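Local structure of UDP-N-acetylglucosamine 2-epimerase (Listeria monocytogenes, 3OT5) at residues E259-M264 and H285-L290; L226-A231 and I293-F298; M244-R249 and M275-G280; Y303-D308 and V321-L326; D328-P333 and L341-T346. The protein probably catalyses the interconversion of UDP-N-acetylglucosamine and UDP-N-acetylmannosamine by inverting the configuration at C2 of the sugar. One frame throughout, in Å; residues are numbered along the deposited sequence.

Contact 1: E259-M264 and H285-L290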
# COMPACT_ATOMS: atom_id res chain seq x y z
N GLU A 259 -2.41 12.50 22.47
CA GLU A 259 -1.52 13.38 21.74
C GLU A 259 -1.81 13.19 20.27
O GLU A 259 -2.15 12.09 19.84
CB GLU A 259 -0.04 13.13 22.06
CG GLU A 259 0.33 13.49 23.49
CD GLU A 259 1.83 13.58 23.71
OE1 GLU A 259 2.58 13.71 22.71
OE2 GLU A 259 2.24 13.56 24.89
N LEU A 260 -1.73 14.27 19.51
CA LEU A 260 -2.01 14.25 18.09
C LEU A 260 -0.77 14.57 17.30
O LEU A 260 -0.05 15.49 17.62
CB LEU A 260 -3.11 15.28 17.75
CG LEU A 260 -3.42 15.58 16.27
CD1 LEU A 260 -3.87 14.37 15.50
CD2 LEU A 260 -4.46 16.70 16.16
N VAL A 261 -0.51 13.75 16.28
CA VAL A 261 0.60 13.96 15.39
C VAL A 261 -0.04 14.19 14.03
O VAL A 261 -0.85 13.39 13.58
CB VAL A 261 1.56 12.76 15.33
CG1 VAL A 261 2.65 13.00 14.27
CG2 VAL A 261 2.19 12.53 16.69
N TYR A 262 0.30 15.30 13.40
CA TYR A 262 -0.24 15.64 12.11
C TYR A 262 0.85 16.07 11.15
O TYR A 262 1.30 17.21 11.21
CB TYR A 262 -1.30 16.75 12.21
CG TYR A 262 -1.76 17.20 10.85
CD1 TYR A 262 -2.49 16.35 10.03
CD2 TYR A 262 -1.46 18.47 10.37
CE1 TYR A 262 -2.90 16.75 8.76
CE2 TYR A 262 -1.88 18.89 9.11
CZ TYR A 262 -2.59 18.03 8.31
OH TYR A 262 -3.00 18.43 7.06
N PRO A 263 1.30 15.16 10.29
CA PRO A 263 2.28 15.53 9.29
C PRO A 263 1.56 16.49 8.36
O PRO A 263 0.68 16.08 7.61
CB PRO A 263 2.61 14.21 8.60
CG PRO A 263 2.18 13.15 9.54
CD PRO A 263 0.99 13.72 10.24
N MET A 264 1.90 17.76 8.44
CA MET A 264 1.21 18.76 7.63
C MET A 264 1.35 18.60 6.13
O MET A 264 2.44 18.39 5.63
CB MET A 264 1.66 20.15 8.02
CG MET A 264 1.20 20.58 9.39
SD MET A 264 1.77 22.24 9.71
CE MET A 264 3.54 21.96 9.73
N HIS A 285 1.26 17.77 17.74
CA HIS A 285 2.52 17.93 17.04
C HIS A 285 2.28 18.10 15.56
O HIS A 285 1.76 17.21 14.90
CB HIS A 285 3.40 16.72 17.33
CG HIS A 285 3.51 16.40 18.79
ND1 HIS A 285 4.43 17.01 19.61
CD2 HIS A 285 2.79 15.58 19.58
CE1 HIS A 285 4.29 16.56 20.84
NE2 HIS A 285 3.29 15.69 20.85
N LEU A 286 2.63 19.29 15.06
CA LEU A 286 2.49 19.62 13.66
C LEU A 286 3.85 19.48 13.04
O LEU A 286 4.70 20.35 13.16
CB LEU A 286 1.99 21.05 13.49
CG LEU A 286 0.64 21.35 14.13
CD1 LEU A 286 0.26 22.80 13.86
CD2 LEU A 286 -0.42 20.39 13.62
N ILE A 287 4.06 18.36 12.37
CA ILE A 287 5.34 18.10 11.76
C ILE A 287 5.23 18.06 10.26
O ILE A 287 4.13 18.13 9.70
CB ILE A 287 5.92 16.77 12.29
CG1 ILE A 287 5.07 15.58 11.84
CG2 ILE A 287 6.02 16.83 13.80
CD1 ILE A 287 5.61 14.24 12.32
N GLU A 288 6.38 17.95 9.61
CA GLU A 288 6.47 17.86 8.17
C GLU A 288 6.00 16.48 7.73
O GLU A 288 5.89 15.57 8.55
CB GLU A 288 7.91 18.12 7.71
CG GLU A 288 8.43 19.53 8.04
CD GLU A 288 7.66 20.63 7.33
OE1 GLU A 288 7.07 20.35 6.26
OE2 GLU A 288 7.65 21.77 7.82
N PRO A 289 5.71 16.31 6.42
CA PRO A 289 5.25 15.00 5.95
C PRO A 289 6.27 13.91 6.23
O PRO A 289 7.45 14.07 5.95
CB PRO A 289 5.08 15.21 4.44
CG PRO A 289 4.92 16.68 4.26
CD PRO A 289 5.75 17.30 5.34
N LEU A 290 5.82 12.81 6.81
CA LEU A 290 6.70 11.70 7.12
C LEU A 290 6.83 10.77 5.93
O LEU A 290 5.94 10.68 5.09
CB LEU A 290 6.16 10.89 8.30
CG LEU A 290 6.11 11.58 9.65
CD1 LEU A 290 5.43 10.67 10.66
CD2 LEU A 290 7.52 11.98 10.10
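His-285 reaches across to Glu-259 with its ring nitrogen: NE2 donates to OE1 over 2.8 Å, and the bond bends to 157° at the hydrogen. The acceptor lies close to the plane of the imidazole, yet the nitrogen stands well above the plane of the carboxylate, and the two flat groups are turned 37° against each other. A histidine suits this partly exposed end of the sheet because its ring N-H can reach the carboxylate. The other carboxylate oxygen, OE2, is held by Asn-224, so both oxygens have a partner, which restrains the rotation of the group.

Between the backbones run the four hydrogen bonds of a parallel strand pair, from His-285 N to Leu-260 O (2.6 Å), Tyr-262 N to His-285 O, Ile-287 N to Tyr-262 O and Met-264 N to Ile-287 O. Pro-263 falls where its missing N-H costs this pairing nothing. The strands belong to the beta-alpha-beta unit 258-263, 268-278, 284-287, and 284-287 is the outermost strand of the six-stranded parallel sheet of a Rossmann-like domain.

On one face Val-261 CG1 meets Ile-287 CD1 at 3.8 Å, with Ile-217 lying against both. The other face carries Tyr-262, whose ring edge takes Leu-286 CD2 at 3.9 Å. In Met-264, chi1 (-70°) and an extended chi2 carry SD to 4.0 Å from Leu-286 CB, and a bend at chi3 turns CE back toward Ile-287 O and Leu-286 O. Farther out, Phe-245 meets the Tyr-262 ring edge-to-face, and Val-270 and Leu-278 of helix 268-278 cover this side.

Contact 2: L226-A231 and I293-F298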
# COMPACT_ATOMS: atom_id res chain seq x y z
N LEU A 226 -1.46 8.01 21.35
CA LEU A 226 -1.12 8.70 20.13
C LEU A 226 -2.21 8.59 19.07
O LEU A 226 -2.65 7.50 18.70
CB LEU A 226 0.21 8.13 19.59
CG LEU A 226 0.72 8.61 18.23
CD1 LEU A 226 0.84 10.12 18.17
CD2 LEU A 226 2.06 7.96 17.91
N ILE A 227 -2.66 9.76 18.61
CA ILE A 227 -3.63 9.83 17.54
C ILE A 227 -2.87 10.38 16.35
O ILE A 227 -2.22 11.42 16.44
CB ILE A 227 -4.78 10.76 17.80
CG1 ILE A 227 -5.59 10.29 19.01
CG2 ILE A 227 -5.67 10.82 16.53
CD1 ILE A 227 -6.68 11.24 19.39
N LEU A 228 -2.93 9.68 15.23
CA LEU A 228 -2.24 10.10 14.03
C LEU A 228 -3.29 10.49 13.00
O LEU A 228 -4.34 9.84 12.89
CB LEU A 228 -1.40 8.93 13.52
CG LEU A 228 -0.49 9.07 12.31
CD1 LEU A 228 0.52 10.19 12.49
CD2 LEU A 228 0.22 7.73 12.07
N MET A 229 -3.05 11.59 12.28
CA MET A 229 -3.98 12.05 11.26
C MET A 229 -3.27 12.40 9.95
O MET A 229 -2.18 12.96 9.96
CB MET A 229 -4.72 13.29 11.74
CG MET A 229 -5.67 13.83 10.70
SD MET A 229 -6.49 15.32 11.23
CE MET A 229 -7.40 15.73 9.74
N THR A 230 -3.90 12.04 8.84
CA THR A 230 -3.40 12.37 7.51
C THR A 230 -4.60 12.53 6.60
O THR A 230 -5.62 11.85 6.76
CB THR A 230 -2.45 11.31 6.92
OG1 THR A 230 -3.13 10.05 6.79
CG2 THR A 230 -1.23 11.13 7.79
N ALA A 231 -4.49 13.47 5.67
CA ALA A 231 -5.53 13.75 4.72
C ALA A 231 -4.85 14.27 3.47
O ALA A 231 -4.19 15.32 3.52
CB ALA A 231 -6.51 14.77 5.28
N ILE A 293 7.95 5.07 5.55
CA ILE A 293 8.65 4.25 6.55
C ILE A 293 8.53 4.83 7.96
O ILE A 293 8.18 4.11 8.90
CB ILE A 293 10.11 4.04 6.16
CG1 ILE A 293 10.16 3.23 4.86
CG2 ILE A 293 10.86 3.31 7.26
CD1 ILE A 293 11.52 3.05 4.29
N ASP A 294 8.83 6.12 8.12
CA ASP A 294 8.68 6.76 9.43
C ASP A 294 7.24 6.62 9.85
O ASP A 294 6.94 6.38 11.03
CB ASP A 294 9.07 8.23 9.38
CG ASP A 294 10.57 8.45 9.42
OD1 ASP A 294 11.21 7.97 10.37
OD2 ASP A 294 11.09 9.15 8.53
N PHE A 295 6.35 6.77 8.88
CA PHE A 295 4.93 6.67 9.13
C PHE A 295 4.55 5.30 9.67
O PHE A 295 3.75 5.21 10.60
CB PHE A 295 4.14 6.99 7.86
CG PHE A 295 2.67 7.10 8.11
CD1 PHE A 295 2.12 8.30 8.52
CD2 PHE A 295 1.85 6.00 7.97
CE1 PHE A 295 0.77 8.41 8.76
CE2 PHE A 295 0.50 6.10 8.22
CZ PHE A 295 -0.04 7.30 8.62
N HIS A 296 5.08 4.22 9.08
CA HIS A 296 4.75 2.89 9.59
C HIS A 296 5.15 2.79 11.07
O HIS A 296 4.43 2.19 11.87
CB HIS A 296 5.41 1.75 8.80
CG HIS A 296 4.93 1.62 7.39
ND1 HIS A 296 5.72 1.15 6.37
CD2 HIS A 296 3.74 1.95 6.82
CE1 HIS A 296 5.04 1.15 5.24
NE2 HIS A 296 3.83 1.64 5.49
N ASN A 297 6.30 3.36 11.40
CA ASN A 297 6.80 3.34 12.77
C ASN A 297 5.94 4.17 13.74
O ASN A 297 5.78 3.79 14.91
CB ASN A 297 8.27 3.72 12.78
CG ASN A 297 9.14 2.62 12.14
OD1 ASN A 297 9.48 1.63 12.79
ND2 ASN A 297 9.53 2.83 10.89
N PHE A 298 5.37 5.27 13.26
CA PHE A 298 4.46 6.07 14.09
C PHE A 298 3.18 5.32 14.25
O PHE A 298 2.60 5.24 15.33
CB PHE A 298 4.17 7.44 13.47
CG PHE A 298 5.13 8.51 13.89
CD1 PHE A 298 4.74 9.45 14.84
CD2 PHE A 298 6.41 8.55 13.39
CE1 PHE A 298 5.59 10.43 15.25
CE2 PHE A 298 7.29 9.54 13.79
CZ PHE A 298 6.88 10.48 14.73
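Leu-228 and Phe-295 both hold CG opposite the backbone N (chi1 -177° and -172°), and this reaching conformation brings the leucine from the strand and the ring from the helix into one another's path. Leu-228 CD2 lies 3.4 Å from Phe-295 CE1 and 3.5 Å from Phe-295 CZ, so one methyl meets the outer corner of the ring obliquely. Thr-230 sends its methyl to the same corner, CG2 standing 3.5 Å from Phe-295 CE1. A threonine serves here because its two branches part company: the methyl joins the apolar contact, while the buried OG1 is hydrogen-bonded to Thr-307 OG1 on the neighbouring strand.

One helical turn onward, Phe-298 offers CB to Leu-228 CD2 at 4.2 Å, and Leu-226 CD2 comes 4.3 Å from Phe-298 CD1. Alternate residues, Leu-226, Leu-228 and Thr-230, thus face the helix, answered by two large aromatics three positions apart. Val-261 of strand 258-263 touches Phe-298 as well, and His-215 meets that ring edge-to-face.

No hydrogen bond spans the contact, and all five touching residues are buried. The strand and helix axes run at 146°, 10.7 Å apart: the sheet-to-helix layer of an alpha-beta-alpha sandwich of the Rossmann type.

Contact 3: M244-R249 and M275-G280; sequences MFEAVR and MAILGG
Arg-249 leans over the end of helix 268-278, and each part of its chain finds something there. CB rests 3.9 Å from Leu-278 CD2. Because chi1 sets CG opposite the backbone N and chi2 then bends the chain (75°), the methylenes pass over the carbonyl of Ile-277, with CD 3.2 Å from Ile-277 O. At the tip, NH1 donates to Gly-279 O over 3.2 Å in a rather bent bond (137°). That oxygen lies close to the guanidinium plane, whereas the nitrogen is tilted from the carbonyl plane. NE makes a salt bridge with Glu-253, one turn on in the same helix, which steadies the group from its own side.

Deeper in the contact, Leu-278 pushes between helix residues: CD1 meets Phe-245 CD1 at 3.5 Å, the two side chains crossing nearly at a right angle, and CD2 lies 3.8 Å from Val-248 CG2. Ile-277 extends CD1 to Glu-246 CG at 3.5 Å. Glu-246 suits this border, giving its methylene to the isoleucine while OE2 bridges to Lys-348. Gly-279, where the chain leaves the helix, passes close to Met-275 O, which suits a residue without a side chain.

Leu-278, Phe-245 and Val-248 fill the buried side, and Arg-249 spans the partly exposed one. The C-terminal end of helix 268-278, with Ile-277 O close by, probably offers a negative potential that suits the guanidinium, and Gly-279 O just beyond it takes the hydrogen bond.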
# COMPACT_ATOMS: atom_id res chain seq x y z
N MET A 244 -12.47 19.40 10.19
CA MET A 244 -11.70 18.25 10.65
C MET A 244 -10.62 18.62 11.68
O MET A 244 -10.47 17.92 12.68
CB MET A 244 -11.12 17.47 9.46
CG MET A 244 -12.22 16.94 8.53
SD MET A 244 -11.68 15.81 7.25
CE MET A 244 -10.40 16.77 6.43
N PHE A 245 -9.87 19.71 11.45
CA PHE A 245 -8.85 20.12 12.43
C PHE A 245 -9.52 20.53 13.74
O PHE A 245 -9.06 20.16 14.83
CB PHE A 245 -7.96 21.27 11.95
CG PHE A 245 -7.14 20.97 10.73
CD1 PHE A 245 -6.43 19.79 10.62
CD2 PHE A 245 -6.96 21.93 9.74
CE1 PHE A 245 -5.64 19.52 9.49
CE2 PHE A 245 -6.17 21.68 8.62
CZ PHE A 245 -5.51 20.47 8.50
N GLU A 246 -10.61 21.28 13.63
CA GLU A 246 -11.34 21.71 14.81
C GLU A 246 -11.80 20.49 15.59
O GLU A 246 -11.81 20.50 16.81
CB GLU A 246 -12.53 22.60 14.43
CG GLU A 246 -12.12 23.96 13.87
CD GLU A 246 -13.31 24.82 13.45
OE1 GLU A 246 -13.16 26.07 13.39
OE2 GLU A 246 -14.39 24.27 13.18
N ALA A 247 -12.16 19.42 14.88
CA ALA A 247 -12.61 18.19 15.51
C ALA A 247 -11.52 17.56 16.37
O ALA A 247 -11.76 17.26 17.54
CB ALA A 247 -13.08 17.19 14.46
N VAL A 248 -10.34 17.35 15.78
CA VAL A 248 -9.22 16.74 16.49
C VAL A 248 -8.70 17.65 17.62
O VAL A 248 -8.29 17.17 18.67
CB VAL A 248 -8.10 16.29 15.52
CG1 VAL A 248 -8.60 15.14 14.64
CG2 VAL A 248 -7.60 17.44 14.65
N ARG A 249 -8.73 18.96 17.41
CA ARG A 249 -8.34 19.90 18.45
C ARG A 249 -9.21 19.62 19.67
O ARG A 249 -8.72 19.47 20.79
CB ARG A 249 -8.59 21.33 17.98
CG ARG A 249 -8.38 22.42 19.03
CD ARG A 249 -6.92 22.71 19.33
NE ARG A 249 -6.80 23.76 20.34
CZ ARG A 249 -5.71 24.49 20.57
NH1 ARG A 249 -4.63 24.36 19.83
NH2 ARG A 249 -5.74 25.42 21.53
N MET A 275 -2.00 25.46 11.54
CA MET A 275 -1.31 26.29 12.53
C MET A 275 -2.31 27.08 13.36
O MET A 275 -2.20 27.18 14.58
CB MET A 275 -0.35 27.28 11.85
CG MET A 275 0.86 26.63 11.17
SD MET A 275 1.94 25.82 12.36
CE MET A 275 2.56 27.20 13.32
N ALA A 276 -3.30 27.65 12.67
CA ALA A 276 -4.32 28.46 13.30
C ALA A 276 -5.15 27.68 14.31
O ALA A 276 -5.39 28.16 15.41
CB ALA A 276 -5.23 29.06 12.24
N ILE A 277 -5.54 26.47 13.95
CA ILE A 277 -6.38 25.65 14.81
C ILE A 277 -5.64 24.67 15.71
O ILE A 277 -6.01 24.48 16.86
CB ILE A 277 -7.37 24.83 13.96
CG1 ILE A 277 -8.25 25.77 13.13
CG2 ILE A 277 -8.23 23.92 14.86
CD1 ILE A 277 -9.20 25.07 12.20
N LEU A 278 -4.59 24.06 15.18
CA LEU A 278 -3.85 23.06 15.93
C LEU A 278 -2.54 23.55 16.53
O LEU A 278 -1.89 22.81 17.27
CB LEU A 278 -3.55 21.87 15.02
CG LEU A 278 -4.79 21.23 14.40
CD1 LEU A 278 -4.37 20.17 13.40
CD2 LEU A 278 -5.70 20.65 15.49
N GLY A 279 -2.14 24.77 16.21
CA GLY A 279 -0.89 25.31 16.72
C GLY A 279 -0.95 25.68 18.18
O GLY A 279 -2.01 25.85 18.76
N GLY A 280 0.22 25.77 18.79
CA GLY A 280 0.35 26.16 20.18
C GLY A 280 -0.25 25.24 21.23
O GLY A 280 -0.71 25.72 22.26

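Contact 4: Y303-D308 and V321-L326; sequences YLVFTD and VPVLVL
Leu-326 N donates to Thr-307 O over 2.7 Å and Leu-324 N to Val-305 O over 2.8 Å. The second is almost straight, at 171°, whereas in the first the donor stands clearly above the carbonyl plane. Val-305 N to Pro-322 O and Thr-307 N to Leu-324 O complete the parallel pairing. Pro-322 fits just ahead of the strand because it contributes only its carbonyl to these bonds.

Side chains then alternate between two faces. On one, Val-305 and Val-323 lie side by side, and Val-305 CG1, standing between its own N and carbonyl carbon (chi1 53°), is pressed to 3.5 Å from Val-323 CG2, tighter than usual for two methyls. Beta-branched residues give this face a compact layer, continued by Thr-307 CG2 against Val-323 CG1 at 3.8 Å. Thr-307 turns its hydroxyl the other way, where OG1 is hydrogen-bonded to Thr-230 and to the backbone N of Ser-309.

The opposite face belongs to Phe-306. Its CE1 touches Leu-324 CD1 at 3.3 Å and its CD1 touches Leu-326 CD2 at 3.7 Å, so two leucines meet one ring obliquely, and the ring also packs on Ala-355 of helix 348-360. Beyond the strand end, Asp-308 accepts with OD1 from His-232 N and with OD2 from Arg-233 N and Asn-236, tying the strand end to the start of helix 234-237.

Strand, helix 310-315 and strand form a beta-alpha-beta crossover, the repeating unit of a Rossmann-like parallel sheet.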
# COMPACT_ATOMS: atom_id res chain seq x y z
N TYR A 303 -2.69 4.80 18.71
CA TYR A 303 -3.86 4.22 19.34
C TYR A 303 -4.96 4.19 18.29
O TYR A 303 -5.76 3.26 18.24
CB TYR A 303 -4.29 5.06 20.55
CG TYR A 303 -5.42 4.49 21.37
CD1 TYR A 303 -5.18 3.54 22.35
CD2 TYR A 303 -6.73 4.93 21.20
CE1 TYR A 303 -6.22 3.02 23.13
CE2 TYR A 303 -7.78 4.42 21.97
CZ TYR A 303 -7.52 3.46 22.93
OH TYR A 303 -8.55 2.95 23.70
N LEU A 304 -4.99 5.21 17.43
CA LEU A 304 -5.98 5.24 16.37
C LEU A 304 -5.47 6.20 15.31
O LEU A 304 -4.60 7.05 15.57
CB LEU A 304 -7.37 5.65 16.89
CG LEU A 304 -7.68 7.12 17.15
CD1 LEU A 304 -7.93 7.78 15.81
CD2 LEU A 304 -8.91 7.31 18.03
N VAL A 305 -5.98 6.06 14.11
CA VAL A 305 -5.55 6.90 13.01
C VAL A 305 -6.73 7.36 12.20
O VAL A 305 -7.66 6.59 11.96
CB VAL A 305 -4.54 6.15 12.09
CG1 VAL A 305 -5.09 4.83 11.65
CG2 VAL A 305 -4.15 7.01 10.85
N PHE A 306 -6.71 8.63 11.83
CA PHE A 306 -7.71 9.24 10.96
C PHE A 306 -7.02 9.40 9.64
O PHE A 306 -5.97 10.00 9.59
CB PHE A 306 -8.08 10.66 11.38
CG PHE A 306 -8.93 10.76 12.62
CD1 PHE A 306 -10.30 10.57 12.55
CD2 PHE A 306 -8.36 11.15 13.84
CE1 PHE A 306 -11.10 10.71 13.70
CE2 PHE A 306 -9.14 11.29 14.97
CZ PHE A 306 -10.51 11.06 14.91
N THR A 307 -7.62 8.92 8.56
CA THR A 307 -6.99 9.05 7.28
C THR A 307 -7.97 8.93 6.15
O THR A 307 -9.10 8.47 6.33
CB THR A 307 -5.93 7.91 7.07
OG1 THR A 307 -5.08 8.21 5.96
CG2 THR A 307 -6.61 6.59 6.86
N ASP A 308 -7.55 9.40 4.99
CA ASP A 308 -8.31 9.24 3.78
C ASP A 308 -7.40 8.48 2.79
O ASP A 308 -7.70 8.39 1.60
CB ASP A 308 -8.79 10.57 3.22
CG ASP A 308 -7.66 11.47 2.79
OD1 ASP A 308 -6.49 11.04 2.83
OD2 ASP A 308 -7.96 12.62 2.39
N VAL A 321 -4.03 -1.24 14.41
CA VAL A 321 -4.44 0.14 14.72
C VAL A 321 -5.81 0.45 14.12
O VAL A 321 -5.97 0.38 12.91
CB VAL A 321 -3.41 1.18 14.21
CG1 VAL A 321 -3.85 2.60 14.57
CG2 VAL A 321 -2.02 0.89 14.78
N PRO A 322 -6.81 0.76 14.96
CA PRO A 322 -8.12 1.11 14.45
C PRO A 322 -8.01 2.31 13.53
O PRO A 322 -7.29 3.27 13.84
CB PRO A 322 -8.89 1.50 15.72
CG PRO A 322 -8.28 0.71 16.78
CD PRO A 322 -6.81 0.67 16.43
N VAL A 323 -8.74 2.27 12.41
CA VAL A 323 -8.72 3.36 11.45
C VAL A 323 -10.08 4.04 11.26
O VAL A 323 -11.08 3.37 11.01
CB VAL A 323 -8.23 2.86 10.06
CG1 VAL A 323 -8.23 3.98 9.05
CG2 VAL A 323 -6.84 2.23 10.16
N LEU A 324 -10.12 5.36 11.40
CA LEU A 324 -11.34 6.15 11.16
C LEU A 324 -11.09 6.81 9.80
O LEU A 324 -10.18 7.63 9.66
CB LEU A 324 -11.60 7.17 12.26
CG LEU A 324 -11.88 6.59 13.66
CD1 LEU A 324 -12.19 7.71 14.66
CD2 LEU A 324 -13.02 5.60 13.63
N VAL A 325 -11.88 6.42 8.81
CA VAL A 325 -11.69 6.91 7.44
C VAL A 325 -12.44 8.20 7.14
O VAL A 325 -13.66 8.26 7.23
CB VAL A 325 -12.05 5.82 6.43
CG1 VAL A 325 -11.82 6.30 4.98
CG2 VAL A 325 -11.20 4.57 6.72
N LEU A 326 -11.68 9.24 6.79
CA LEU A 326 -12.22 10.57 6.51
C LEU A 326 -12.72 10.67 5.08
O LEU A 326 -12.18 11.43 4.27
CB LEU A 326 -11.14 11.62 6.76
CG LEU A 326 -10.50 11.56 8.15
CD1 LEU A 326 -9.43 12.65 8.32
CD2 LEU A 326 -11.54 11.63 9.24

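Contact 5: D328-P333 and L341-T346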
# COMPACT_ATOMS: atom_id res chain seq x y z
N ASP A 328 -16.47 9.96 2.37
CA ASP A 328 -17.90 9.72 2.20
C ASP A 328 -18.12 8.42 1.46
O ASP A 328 -19.18 7.79 1.57
CB ASP A 328 -18.53 10.86 1.40
CG ASP A 328 -18.54 12.17 2.16
OD1 ASP A 328 -18.47 13.23 1.51
OD2 ASP A 328 -18.61 12.14 3.41
N THR A 329 -17.11 8.01 0.69
CA THR A 329 -17.15 6.80 -0.09
C THR A 329 -15.82 6.07 0.09
O THR A 329 -14.89 6.62 0.68
CB THR A 329 -17.33 7.11 -1.58
OG1 THR A 329 -16.29 8.00 -2.01
CG2 THR A 329 -18.68 7.78 -1.84
N THR A 330 -15.73 4.85 -0.41
CA THR A 330 -14.49 4.10 -0.28
C THR A 330 -14.41 2.96 -1.29
O THR A 330 -15.43 2.48 -1.79
CB THR A 330 -14.34 3.50 1.14
OG1 THR A 330 -13.13 2.75 1.21
CG2 THR A 330 -15.53 2.59 1.48
N GLU A 331 -13.18 2.58 -1.61
CA GLU A 331 -12.93 1.46 -2.50
C GLU A 331 -12.58 0.25 -1.63
O GLU A 331 -12.45 -0.86 -2.13
CB GLU A 331 -11.79 1.75 -3.49
CG GLU A 331 -11.97 3.02 -4.36
CD GLU A 331 -11.70 4.32 -3.60
OE1 GLU A 331 -11.18 4.25 -2.46
OE2 GLU A 331 -12.00 5.41 -4.16
N ARG A 332 -12.42 0.49 -0.32
CA ARG A 332 -12.12 -0.55 0.68
C ARG A 332 -13.34 -1.02 1.48
O ARG A 332 -13.40 -0.81 2.69
CB ARG A 332 -11.05 -0.07 1.70
CG ARG A 332 -9.57 -0.23 1.32
CD ARG A 332 -9.07 0.73 0.28
NE ARG A 332 -7.67 0.45 -0.05
CZ ARG A 332 -6.98 1.13 -0.96
NH1 ARG A 332 -7.54 2.13 -1.63
NH2 ARG A 332 -5.71 0.80 -1.20
N PRO A 333 -14.32 -1.66 0.82
CA PRO A 333 -15.45 -2.09 1.64
C PRO A 333 -15.10 -3.26 2.58
O PRO A 333 -15.73 -3.40 3.63
CB PRO A 333 -16.49 -2.52 0.60
CG PRO A 333 -15.69 -2.86 -0.62
CD PRO A 333 -14.54 -1.92 -0.62
N LEU A 341 -11.80 -1.02 9.95
CA LEU A 341 -11.98 0.35 9.49
C LEU A 341 -13.38 0.89 9.75
O LEU A 341 -14.35 0.13 9.73
CB LEU A 341 -11.84 0.41 7.97
CG LEU A 341 -10.59 -0.07 7.23
CD1 LEU A 341 -10.81 0.14 5.77
CD2 LEU A 341 -9.35 0.67 7.68
N LYS A 342 -13.49 2.20 9.93
CA LYS A 342 -14.79 2.84 10.08
C LYS A 342 -14.89 4.04 9.15
O LYS A 342 -14.08 4.96 9.21
CB LYS A 342 -15.09 3.24 11.52
CG LYS A 342 -15.40 2.05 12.42
CD LYS A 342 -16.06 2.48 13.75
CE LYS A 342 -16.42 1.25 14.59
NZ LYS A 342 -17.20 1.58 15.82
N LEU A 343 -15.86 3.99 8.23
CA LEU A 343 -16.08 5.09 7.31
C LEU A 343 -16.91 6.10 8.08
O LEU A 343 -18.07 5.85 8.40
CB LEU A 343 -16.81 4.63 6.06
CG LEU A 343 -16.98 5.67 4.95
CD1 LEU A 343 -15.61 6.08 4.43
CD2 LEU A 343 -17.81 5.12 3.83
N ILE A 344 -16.31 7.25 8.40
CA ILE A 344 -17.02 8.27 9.18
C ILE A 344 -17.18 9.61 8.49
O ILE A 344 -17.74 10.54 9.07
CB ILE A 344 -16.31 8.50 10.52
CG1 ILE A 344 -14.96 9.18 10.30
CG2 ILE A 344 -16.14 7.18 11.25
CD1 ILE A 344 -14.30 9.58 11.59
N GLY A 345 -16.71 9.75 7.26
CA GLY A 345 -16.88 11.02 6.57
C GLY A 345 -15.98 12.11 7.12
O GLY A 345 -14.93 11.84 7.68
N THR A 346 -16.41 13.36 6.95
CA THR A 346 -15.60 14.49 7.36
C THR A 346 -16.34 15.48 8.28
O THR A 346 -15.81 16.55 8.58
CB THR A 346 -15.10 15.23 6.12
OG1 THR A 346 -16.21 15.78 5.40
CG2 THR A 346 -14.32 14.27 5.20
O HOH W 1 -18.53 13.91 5.20
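Asp-328 and Thr-346 are joined through one water, which donates to Asp-328 OD2 over 2.5 Å and accepts from Thr-346 N over 2.8 Å. The carboxylate arrives although the aspartate's CB points away from 341-346: chi1 of -68° sets CG beside the backbone N, and chi2 then turns OD2 toward Gly-345, to 3.8 Å from its CA. Glycine suits this spot because its phi is positive and OD2 comes close to its CA. Aspartate, short and charged, suits an exposed loop where water carries the link.

Leu-343 supplies the apolar middle. CD2 lies 3.8 Å from Asp-328 O and 4.1 Å from Thr-330 CG2, while CD1 lies 3.9 Å from Thr-329 O, so the forked end rests against the loop backbone. The side chains of Thr-330 and Leu-343 run past one another, head to tail. The threonine also shapes its own loop: its OG1 accepts from Arg-332 N over 2.8 Å, an ST turn, leaving the methyl for the leucine. Farther along, Arg-332 CB touches Leu-341 CD1 at 4.1 Å, and the guanidinium leads away to a salt bridge with Glu-314.

Strand 341-343 is the outermost of its sheet, paired with 323-325, and the loop 328-333 runs alongside it in nearly the opposite direction before entering helix 333-338. Ile-336 of that helix touches both Thr-330 and Leu-343, and Gln-313 of helix 310-315 lies against Thr-330, Arg-332 and Leu-341.

Contacts 1, 2, 4 and 5 share one parallel sheet, ordered 284-287, 258-263, 225-229, 302-307, 323-325, 341-343: contact 1 holds one end and contact 5 the other, their centres about 22 Å apart. Contact 2 joins the middle, its strand hydrogen-bonded to contact 1 through Ile-227 N and Glu-259 O (2.7 Å) and to contact 4 through Leu-226 O and Tyr-303 N (2.7 Å). Contact 4 passes the pairing to contact 5 through Val-325 N and Lys-342 O. Contact 3 packs helices on the sheet side opposite helix 292-301 of contact 2, with Met-229 reaching Met-244 and Val-248. Together the contacts build the framework of this Rossmann-like domain.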